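Local coordinates for trilobed Protease (Pyrococcus furiosus, PDB 2GOP), which is the beta-propeller domain of an archaeal protease, a domain that probably controls which substrates reach the proteolytic chamber, at residues F197-I202 with F214-F219; G233-K238 with K245-D250. All blocks are in the same frame, centred on the assembly; numbering follows the deposited sequence.

Interaction 1: F197-I202 with F214-F219; sequences FKFWDI and FEKVSF
Trp200 and Ile202 pair with Val217 and Phe214 across a beta hairpin, the third and fourth strands of one propeller blade, and a G1 beta bulge interrupts the pairing: Lys216 and Val217 both face Trp200. Trp200 N gives a hydrogen bond to Val217 O (2.7 Å), and Val217 N returns one to Trp200 O. Beyond the bulge Ile202 and Phe214 form a second hydrogen-bonded antiparallel pair. Lys216 sits at the bulge with positive backbone angles (phi 45°), and its N-H leaves the strand pairing for a side chain: Asp201 OD1 accepts it at 2.8 Å in a nearly straight bond. The same oxygen is hydrogen-bonded by His189 ND1. Glu215 OE1 comes within 3.2 Å of Asp201 OD1, the two carboxylates lying side by side; this is a crowding of like charges, probably eased by the salt bridge from Glu215 to Lys212. On the same flank the chain of Lys216, extended beyond CG, crosses the Phe199 ring. Its CG lies 3.7 Å from Phe199 CG, and its CE stands over the centre of the ring in a CH-pi contact, while NZ runs on to a salt bridge with Glu191. Trp200, Ile202, Phe214 and Val217 send their side chains to the other face of the sheet. There Ile202 CD1, anti to CA (chi2 167°), is the common apolar partner: it meets Phe214 CD2 at 3.9 Å, Val217 CG2 at the same distance and Phe219 CD1 slightly farther off. Phe219 begins the next blade, and Val217 CB packs over one face of its ring, toward the rim. Phe219 O is buried by the contact without a polar partner in the model, 3.5 Å from Trp200 CD1.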
loop_
_atom_site.group_PDB
_atom_site.type_symbol
_atom_site.label_atom_id
_atom_site.label_comp_id
_atom_site.label_asym_id
_atom_site.label_seq_id
_atom_site.Cartn_x
_atom_site.Cartn_y
_atom_site.Cartn_z
ATOM N N PHE A 197 10.222 3.025 7.591
ATOM C CA PHE A 197 9.382 1.910 7.985
ATOM C C PHE A 197 8.174 2.586 8.632
ATOM O O PHE A 197 8.332 3.574 9.354
ATOM C CB PHE A 197 10.092 0.970 8.963
ATOM C CG PHE A 197 11.283 0.263 8.370
ATOM C CD1 PHE A 197 11.164 -0.456 7.183
ATOM C CD2 PHE A 197 12.519 0.303 9.003
ATOM C CE1 PHE A 197 12.262 -1.113 6.629
ATOM C CE2 PHE A 197 13.620 -0.351 8.456
ATOM C CZ PHE A 197 13.490 -1.062 7.267
ATOM N N LYS A 198 6.973 2.097 8.343
ATOM C CA LYS A 198 5.761 2.721 8.879
ATOM C C LYS A 198 5.514 2.293 10.324
ATOM O O LYS A 198 5.558 1.103 10.642
ATOM C CB LYS A 198 4.548 2.410 7.998
ATOM C CG LYS A 198 4.626 3.078 6.623
ATOM C CD LYS A 198 3.250 3.316 6.008
ATOM C CE LYS A 198 3.359 4.117 4.705
ATOM N NZ LYS A 198 2.027 4.511 4.149
ATOM N N PHE A 199 5.277 3.275 11.193
ATOM C CA PHE A 199 5.014 3.027 12.604
ATOM C C PHE A 199 3.660 3.568 13.006
ATOM O O PHE A 199 3.135 4.496 12.389
ATOM C CB PHE A 199 6.090 3.649 13.482
ATOM C CG PHE A 199 7.413 2.952 13.398
ATOM C CD1 PHE A 199 7.653 1.810 14.143
ATOM C CD2 PHE A 199 8.417 3.439 12.573
ATOM C CE1 PHE A 199 8.877 1.157 14.069
ATOM C CE2 PHE A 199 9.648 2.800 12.493
ATOM C CZ PHE A 199 9.877 1.654 13.244
ATOM N N TRP A 200 3.115 2.976 14.061
ATOM C CA TRP A 200 1.795 3.301 14.562
ATOM C C TRP A 200 1.836 3.545 16.052
ATOM O O TRP A 200 2.661 2.969 16.757
ATOM C CB TRP A 200 0.852 2.137 14.279
ATOM C CG TRP A 200 0.874 1.777 12.848
ATOM C CD1 TRP A 200 1.766 0.951 12.212
ATOM C CD2 TRP A 200 0.004 2.273 11.853
ATOM N NE1 TRP A 200 1.477 0.893 10.879
ATOM C CE2 TRP A 200 0.393 1.696 10.633
ATOM C CE3 TRP A 200 -1.088 3.140 11.876
ATOM C CZ2 TRP A 200 -0.266 1.963 9.444
ATOM C CZ3 TRP A 200 -1.742 3.408 10.698
ATOM C CH2 TRP A 200 -1.336 2.824 9.496
ATOM N N ASP A 201 0.956 4.427 16.511
ATOM C CA ASP A 201 0.547 4.469 17.911
ATOM C C ASP A 201 -0.831 3.825 17.972
ATOM O O ASP A 201 -1.635 4.000 17.064
ATOM C CB ASP A 201 0.469 5.904 18.420
ATOM C CG ASP A 201 1.809 6.612 18.392
ATOM O OD1 ASP A 201 2.854 5.938 18.500
ATOM O OD2 ASP A 201 1.808 7.848 18.260
ATOM N N ILE A 202 -1.092 3.053 19.018
ATOM C CA ILE A 202 -2.391 2.380 19.170
ATOM C C ILE A 202 -2.996 2.742 20.518
ATOM O O ILE A 202 -2.373 2.537 21.561
ATOM C CB ILE A 202 -2.286 0.855 19.073
ATOM C CG1 ILE A 202 -1.621 0.441 17.750
ATOM C CG2 ILE A 202 -3.690 0.218 19.225
ATOM C CD1 ILE A 202 -1.197 -1.018 17.702
ATOM N N PHE A 214 0.107 1.164 22.754
ATOM C CA PHE A 214 1.378 0.925 22.071
ATOM C C PHE A 214 1.920 2.207 21.466
ATOM O O PHE A 214 1.177 2.969 20.850
ATOM C CB PHE A 214 1.217 -0.142 20.991
ATOM C CG PHE A 214 0.813 -1.478 21.528
ATOM C CD1 PHE A 214 1.739 -2.287 22.154
ATOM C CD2 PHE A 214 -0.506 -1.915 21.434
ATOM C CE1 PHE A 214 1.372 -3.525 22.659
ATOM C CE2 PHE A 214 -0.885 -3.146 21.944
ATOM C CZ PHE A 214 0.053 -3.949 22.566
ATOM N N GLU A 215 3.221 2.424 21.646
ATOM C CA GLU A 215 3.914 3.610 21.144
ATOM C C GLU A 215 4.904 3.238 20.042
ATOM O O GLU A 215 5.770 2.400 20.252
ATOM C CB GLU A 215 4.657 4.290 22.303
ATOM C CG GLU A 215 5.604 5.406 21.895
ATOM C CD GLU A 215 4.916 6.553 21.203
ATOM O OE1 GLU A 215 3.709 6.781 21.440
ATOM O OE2 GLU A 215 5.592 7.243 20.418
ATOM N N LYS A 216 4.767 3.862 18.875
ATOM C CA LYS A 216 5.685 3.650 17.758
ATOM C C LYS A 216 6.012 2.167 17.530
ATOM O O LYS A 216 7.147 1.722 17.718
ATOM C CB LYS A 216 6.970 4.455 17.966
ATOM C CG LYS A 216 7.796 4.603 16.708
ATOM C CD LYS A 216 9.165 5.198 17.013
ATOM C CE LYS A 216 10.117 4.983 15.848
ATOM N NZ LYS A 216 11.446 5.602 16.119
ATOM N N VAL A 217 4.995 1.420 17.112
ATOM C CA VAL A 217 5.123 0.006 16.831
ATOM C C VAL A 217 4.881 -0.175 15.340
ATOM O O VAL A 217 4.175 0.618 14.721
ATOM C CB VAL A 217 4.124 -0.823 17.676
ATOM C CG1 VAL A 217 4.530 -0.790 19.163
ATOM C CG2 VAL A 217 2.675 -0.322 17.485
ATOM N N SER A 218 5.476 -1.206 14.759
ATOM C CA SER A 218 5.344 -1.468 13.329
ATOM C C SER A 218 4.178 -2.411 13.013
ATOM O O SER A 218 4.216 -3.156 12.041
ATOM C CB SER A 218 6.658 -2.031 12.780
ATOM O OG SER A 218 7.168 -3.039 13.634
ATOM N N PHE A 219 3.127 -2.364 13.815
ATOM C CA PHE A 219 1.919 -3.134 13.517
ATOM C C PHE A 219 0.706 -2.355 13.945
ATOM O O PHE A 219 0.820 -1.347 14.620
ATOM C CB PHE A 219 1.947 -4.511 14.198
ATOM C CG PHE A 219 2.339 -4.464 15.652
ATOM C CD1 PHE A 219 1.458 -3.977 16.616
ATOM C CD2 PHE A 219 3.602 -4.904 16.060
ATOM C CE1 PHE A 219 1.834 -3.917 17.961
ATOM C CE2 PHE A 219 3.979 -4.854 17.390
ATOM C CZ PHE A 219 3.096 -4.352 18.343
#

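Interaction 2: G233-K238 with K245-D250; sequences GKPEKK and KLYIYD
Two backbone hydrogen bonds join Gly233 and Lys245 as an antiparallel hydrogen-bonded pair. Lys245 N reaches Gly233 O at 2.7 Å, and Gly233 N reaches Lys245 O at 3.1 Å; in each the donor is tilted about 20° from the carbonyl plane. Gly233 has a phi of 157°, where a side chain would collide with the carbonyl oxygen of the residue before it.

The side-chain contacts gather round Tyr247. Its ring presents an edge to Gly233 O, which lies in the ring plane 3.6 Å from Tyr247 CE1. Farther out, the hydroxyl abuts the ring of Pro235, with Tyr247 OH 3.1 Å from Pro235 CD; the two side chains cross at about a right angle. Pro235 N is slightly nearer, at 3.0 Å from Tyr247 OH, but as a proline nitrogen it carries no proton to donate, making this close van der Waals packing.

Apolar contact is completed by the aliphatic part of Lys245, whose CG lies 4.1 Å from Pro235 CD. The chain then bends at chi2 (-78°) and NZ hydrogen-bonds to Leu258 O.

The pair closes the connection between strands 229-233 and 245-249, the central two strands of a four-stranded antiparallel blade of a beta-propeller.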
loop_
_atom_site.group_PDB
_atom_site.type_symbol
_atom_site.label_atom_id
_atom_site.label_comp_id
_atom_site.label_asym_id
_atom_site.label_seq_id
_atom_site.Cartn_x
_atom_site.Cartn_y
_atom_site.Cartn_z
ATOM N N GLY A 233 1.393 -6.572 10.867
ATOM C CA GLY A 233 2.517 -5.695 10.531
ATOM C C GLY A 233 3.860 -6.377 10.570
ATOM O O GLY A 233 3.951 -7.574 10.382
ATOM N N LYS A 234 4.911 -5.609 10.817
ATOM C CA LYS A 234 6.262 -6.140 10.716
ATOM C C LYS A 234 6.965 -6.170 12.074
ATOM O O LYS A 234 6.706 -5.317 12.935
ATOM C CB LYS A 234 7.051 -5.361 9.663
ATOM C CG LYS A 234 6.494 -5.595 8.259
ATOM C CD LYS A 234 7.220 -4.813 7.184
ATOM C CE LYS A 234 6.643 -5.103 5.798
ATOM N NZ LYS A 234 5.189 -4.761 5.706
ATOM N N PRO A 235 7.827 -7.185 12.281
ATOM C CA PRO A 235 8.505 -7.422 13.558
ATOM C C PRO A 235 9.163 -6.198 14.182
ATOM O O PRO A 235 9.744 -5.370 13.475
ATOM C CB PRO A 235 9.577 -8.460 13.212
ATOM C CG PRO A 235 9.160 -9.083 11.937
ATOM C CD PRO A 235 8.139 -8.222 11.278
ATOM N N GLU A 236 9.049 -6.097 15.504
ATOM C CA GLU A 236 9.852 -5.181 16.307
ATOM C C GLU A 236 11.321 -5.528 16.087
ATOM O O GLU A 236 11.654 -6.689 15.869
ATOM C CB GLU A 236 9.488 -5.346 17.790
ATOM C CG GLU A 236 10.303 -4.504 18.780
ATOM C CD GLU A 236 10.378 -5.125 20.172
ATOM O OE1 GLU A 236 10.297 -4.369 21.165
ATOM O OE2 GLU A 236 10.524 -6.363 20.278
ATOM N N LYS A 237 12.179 -4.513 16.152
ATOM C CA LYS A 237 13.633 -4.632 15.934
ATOM C C LYS A 237 13.964 -4.566 14.443
ATOM O O LYS A 237 13.066 -4.571 13.598
ATOM C CB LYS A 237 14.264 -5.877 16.613
ATOM C CG LYS A 237 14.345 -7.164 15.763
ATOM C CD LYS A 237 15.428 -8.126 16.244
ATOM C CE LYS A 237 16.835 -7.687 15.836
ATOM N NZ LYS A 237 17.508 -6.862 16.880
ATOM N N LYS A 238 15.261 -4.503 14.144
ATOM C CA LYS A 238 15.762 -4.315 12.779
ATOM C C LYS A 238 15.084 -5.247 11.770
ATOM O O LYS A 238 14.650 -4.805 10.702
ATOM C CB LYS A 238 17.278 -4.545 12.733
ATOM C CG LYS A 238 18.113 -3.618 13.621
ATOM C CD LYS A 238 19.016 -2.695 12.811
ATOM C CE LYS A 238 19.965 -1.925 13.719
ATOM N NZ LYS A 238 21.054 -1.234 12.971
ATOM N N LYS A 245 3.157 -9.766 9.093
ATOM C CA LYS A 245 3.023 -10.905 9.979
ATOM C C LYS A 245 1.797 -10.711 10.855
ATOM O O LYS A 245 1.187 -9.637 10.864
ATOM C CB LYS A 245 4.258 -10.995 10.881
ATOM C CG LYS A 245 5.571 -11.268 10.148
ATOM C CD LYS A 245 5.697 -12.731 9.783
ATOM C CE LYS A 245 7.007 -13.004 9.123
ATOM N NZ LYS A 245 7.004 -14.328 8.490
ATOM N N LEU A 246 1.457 -11.751 11.609
ATOM C CA LEU A 246 0.332 -11.705 12.526
ATOM C C LEU A 246 0.820 -11.853 13.957
ATOM O O LEU A 246 1.709 -12.661 14.262
ATOM C CB LEU A 246 -0.705 -12.785 12.194
ATOM C CG LEU A 246 -1.432 -12.626 10.855
ATOM C CD1 LEU A 246 -2.256 -13.875 10.536
ATOM C CD2 LEU A 246 -2.314 -11.360 10.840
ATOM N N TYR A 247 0.233 -11.056 14.835
ATOM C CA TYR A 247 0.585 -11.077 16.246
ATOM C C TYR A 247 -0.681 -11.022 17.082
ATOM O O TYR A 247 -1.702 -10.442 16.666
ATOM C CB TYR A 247 1.482 -9.888 16.613
ATOM C CG TYR A 247 2.692 -9.730 15.732
ATOM C CD1 TYR A 247 2.611 -9.026 14.537
ATOM C CD2 TYR A 247 3.910 -10.299 16.083
ATOM C CE1 TYR A 247 3.712 -8.891 13.713
ATOM C CE2 TYR A 247 5.025 -10.173 15.269
ATOM C CZ TYR A 247 4.924 -9.466 14.085
ATOM O OH TYR A 247 6.021 -9.340 13.260
ATOM N N ILE A 248 -0.607 -11.628 18.261
ATOM C CA ILE A 248 -1.711 -11.622 19.200
ATOM C C ILE A 248 -1.284 -10.933 20.477
ATOM O O ILE A 248 -0.271 -11.315 21.061
ATOM C CB ILE A 248 -2.146 -13.047 19.567
ATOM C CG1 ILE A 248 -2.659 -13.794 18.341
ATOM C CG2 ILE A 248 -3.222 -12.995 20.662
ATOM C CD1 ILE A 248 -3.042 -15.232 18.650
ATOM N N TYR A 249 -2.069 -9.932 20.905
ATOM C CA TYR A 249 -1.933 -9.316 22.217
ATOM C C TYR A 249 -2.990 -9.855 23.200
ATOM O O TYR A 249 -4.203 -9.733 22.971
ATOM C CB TYR A 249 -1.982 -7.782 22.118
ATOM C CG TYR A 249 -1.852 -7.093 23.466
ATOM C CD1 TYR A 249 -0.763 -7.377 24.313
ATOM C CD2 TYR A 249 -2.808 -6.192 23.918
ATOM C CE1 TYR A 249 -0.636 -6.791 25.554
ATOM C CE2 TYR A 249 -2.671 -5.582 25.189
ATOM C CZ TYR A 249 -1.579 -5.895 25.987
ATOM O OH TYR A 249 -1.415 -5.334 27.233
ATOM N N ASP A 250 -2.512 -10.431 24.303
ATOM C CA ASP A 250 -3.356 -11.117 25.299
ATOM C C ASP A 250 -3.452 -10.389 26.654
ATOM O O ASP A 250 -3.977 -10.943 27.629
ATOM C CB ASP A 250 -2.805 -12.529 25.546
ATOM C CG ASP A 250 -1.344 -12.526 26.009
ATOM O OD1 ASP A 250 -0.675 -11.452 25.960
ATOM O OD2 ASP A 250 -0.862 -13.612 26.399
#

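Interaction 1 comes first along the chain and closes before interaction 2 opens; their centres are 10 Å apart on the same side of the chain's centre. They belong to consecutive four-stranded blades: interaction 1 joins the last two strands of one and runs into strand 219-224, the first strand of the next, whose middle strands interaction 2 connects. Phe214 against Tyr249, edge-to-face, bridges the two blades. Ser218, through a backbone hydrogen bond with Lys234, and Phe219, whose CB packs on Gly233 CA, fasten the connecting chain to the second strand of the next blade and its end. The blades are neighbours in a seven-bladed propeller described as having an open Velcro topology.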